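Side-chain contact in GIL01 gp7 (Bacillus phage pGIL01, PDB 6N7O), which inhibits the host LexA repressor, probably by binding it: residues 8-13 and 28-33. Sequence-based numbering, arbitrary orientation.
Sequences LDFIIE and IDRLMQ
Phe10 and Arg30 carry the closest CA atoms of segments 8-13 and 28-33, at 7.5 Å. The local axes of the two segments approach to 10.8 Å and run nearly antiparallel, 157° between their directions; with residues 17-23 as the connection between helices 2-16 and 24-34, this course defines a helical hairpin. The Phe10 ring lies between the helices, with Arg30 CB over one face, 3.7 Å from the ring centroid and 20° off the normal, which meets the geometry of a CH-pi contact. Leu31 CD2 approaches Phe10 CE2 at 3.8 Å, adding an apolar contact. Leu31 of the second subunit also packs on Phe10, and this subunit's Leu31 meets Ile11 of that chain, so the hairpin core merges with the dimer interface.

Beside the ring, the polar ends pair. Because Arg30 bends at chi2 and chi3, its guanidinium turns side-on to Glu13, whose extended chain reaches across with CG anti to the backbone N. The carboxylate and guanidinium planes are 26° apart, nearly coplanar, and bonds to both oxygens, OE1 to Tyr26 OH and OE2 to Arg30, should restrain rotation of the carboxylate. On the far end of the guanidinium, Arg30 NH1 donates to Gln33 OE1 at 3.0 Å. The salt bridge itself converges on one oxygen: Glu13 OE2 accepts from Arg30 NE at 2.8 Å through its syn lone pair and from Arg30 NH2 at 2.9 Å.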
loop_
_atom_site.group_PDB
_atom_site.type_symbol
_atom_site.label_atom_id
_atom_site.label_comp_id
_atom_site.label_asym_id
_atom_site.label_seq_id
_atom_site.Cartn_x
_atom_site.Cartn_y
_atom_site.Cartn_z
ATOM N N LEU A 8 -0.587 2.273 8.559
ATOM C CA LEU A 8 -0.808 1.153 9.468
ATOM C C LEU A 8 -2.256 0.668 9.417
ATOM O O LEU A 8 -2.509 -0.542 9.456
ATOM C CB LEU A 8 -0.406 1.550 10.886
ATOM C CG LEU A 8 1.112 1.495 11.107
ATOM C CD1 LEU A 8 1.532 2.076 12.446
ATOM C CD2 LEU A 8 1.636 0.058 10.964
ATOM N N ASP A 9 -3.220 1.587 9.306
ATOM C CA ASP A 9 -4.611 1.145 9.207
ATOM C C ASP A 9 -4.875 0.378 7.914
ATOM O O ASP A 9 -5.687 -0.560 7.909
ATOM C CB ASP A 9 -5.572 2.332 9.347
ATOM C CG ASP A 9 -5.754 2.767 10.802
ATOM O OD1 ASP A 9 -5.360 2.008 11.712
ATOM O OD2 ASP A 9 -6.293 3.865 11.048
ATOM N N PHE A 10 -4.198 0.734 6.810
ATOM C CA PHE A 10 -4.339 -0.059 5.593
ATOM C C PHE A 10 -3.721 -1.434 5.779
ATOM O O PHE A 10 -4.304 -2.440 5.361
ATOM C CB PHE A 10 -3.703 0.670 4.402
ATOM C CG PHE A 10 -3.825 -0.068 3.092
ATOM C CD1 PHE A 10 -5.003 -0.721 2.743
ATOM C CD2 PHE A 10 -2.768 -0.085 2.191
ATOM C CE1 PHE A 10 -5.117 -1.376 1.522
ATOM C CE2 PHE A 10 -2.878 -0.732 0.967
ATOM C CZ PHE A 10 -4.046 -1.392 0.631
ATOM N N ILE A 11 -2.560 -1.507 6.437
ATOM C CA ILE A 11 -1.965 -2.806 6.738
ATOM C C ILE A 11 -2.925 -3.660 7.560
ATOM O O ILE A 11 -3.059 -4.872 7.328
ATOM C CB ILE A 11 -0.615 -2.618 7.454
ATOM C CG1 ILE A 11 0.407 -2.017 6.493
ATOM C CG2 ILE A 11 -0.096 -3.937 7.999
ATOM C CD1 ILE A 11 1.667 -1.496 7.188
ATOM N N ILE A 12 -3.600 -3.054 8.536
ATOM C CA ILE A 12 -4.572 -3.798 9.339
ATOM C C ILE A 12 -5.729 -4.267 8.462
ATOM O O ILE A 12 -6.188 -5.414 8.579
ATOM C CB ILE A 12 -5.066 -2.939 10.518
ATOM C CG1 ILE A 12 -3.914 -2.650 11.476
ATOM C CG2 ILE A 12 -6.208 -3.646 11.279
ATOM C CD1 ILE A 12 -4.227 -1.576 12.459
ATOM N N GLU A 13 -6.223 -3.388 7.580
ATOM C CA GLU A 13 -7.297 -3.776 6.669
ATOM C C GLU A 13 -6.921 -5.000 5.842
ATOM O O GLU A 13 -7.753 -5.887 5.630
ATOM C CB GLU A 13 -7.671 -2.603 5.753
ATOM C CG GLU A 13 -8.810 -2.935 4.805
ATOM C CD GLU A 13 -9.045 -1.860 3.736
ATOM O OE1 GLU A 13 -9.886 -2.099 2.859
ATOM O OE2 GLU A 13 -8.395 -0.786 3.778
ATOM N N ILE A 28 -3.567 0.007 -5.181
ATOM C CA ILE A 28 -3.109 1.300 -5.687
ATOM C C ILE A 28 -4.046 2.412 -5.231
ATOM O O ILE A 28 -3.599 3.464 -4.759
ATOM C CB ILE A 28 -2.998 1.250 -7.217
ATOM C CG1 ILE A 28 -1.810 0.368 -7.626
ATOM C CG2 ILE A 28 -2.920 2.670 -7.798
ATOM C CD1 ILE A 28 -1.747 0.096 -9.122
ATOM N N ASP A 29 -5.359 2.201 -5.373
ATOM C CA ASP A 29 -6.321 3.209 -4.929
ATOM C C ASP A 29 -6.104 3.556 -3.461
ATOM O O ASP A 29 -6.097 4.732 -3.088
ATOM C CB ASP A 29 -7.756 2.725 -5.138
ATOM C CG ASP A 29 -8.211 2.815 -6.589
ATOM O OD1 ASP A 29 -7.492 3.397 -7.428
ATOM O OD2 ASP A 29 -9.311 2.301 -6.889
ATOM N N ARG A 30 -5.925 2.541 -2.612
ATOM C CA ARG A 30 -5.798 2.804 -1.177
ATOM C C ARG A 30 -4.504 3.546 -0.857
ATOM O O ARG A 30 -4.489 4.444 0.000
ATOM C CB ARG A 30 -5.869 1.501 -0.386
ATOM C CG ARG A 30 -7.230 0.834 -0.453
ATOM C CD ARG A 30 -8.257 1.517 0.445
ATOM N NE ARG A 30 -7.974 1.283 1.864
ATOM C CZ ARG A 30 -7.548 2.227 2.698
ATOM N NH1 ARG A 30 -7.356 3.460 2.252
ATOM N NH2 ARG A 30 -7.312 1.946 3.977
ATOM N N LEU A 31 -3.401 3.168 -1.509
ATOM C CA LEU A 31 -2.132 3.836 -1.248
ATOM C C LEU A 31 -2.169 5.282 -1.736
ATOM O O LEU A 31 -1.566 6.166 -1.118
ATOM C CB LEU A 31 -0.984 3.070 -1.903
ATOM C CG LEU A 31 -0.691 1.688 -1.308
ATOM C CD1 LEU A 31 0.373 0.971 -2.094
ATOM C CD2 LEU A 31 -0.264 1.842 0.153
ATOM N N MET A 32 -2.872 5.552 -2.836
ATOM C CA MET A 32 -3.027 6.939 -3.244
ATOM C C MET A 32 -3.845 7.721 -2.231
ATOM O O MET A 32 -3.595 8.913 -2.022
ATOM C CB MET A 32 -3.658 7.009 -4.630
ATOM C CG MET A 32 -2.720 6.501 -5.702
ATOM S SD MET A 32 -3.374 6.767 -7.347
ATOM C CE MET A 32 -3.590 8.544 -7.319
ATOM N N GLN A 33 -4.804 7.067 -1.571
ATOM C CA GLN A 33 -5.502 7.723 -0.474
ATOM C C GLN A 33 -4.569 7.964 0.704
ATOM O O GLN A 33 -4.612 9.027 1.330
ATOM C CB GLN A 33 -6.698 6.892 -0.034
ATOM C CG GLN A 33 -7.788 6.772 -1.085
ATOM C CD GLN A 33 -8.957 5.916 -0.611
ATOM O OE1 GLN A 33 -8.771 4.860 -0.006
ATOM N NE2 GLN A 33 -10.171 6.382 -0.873
#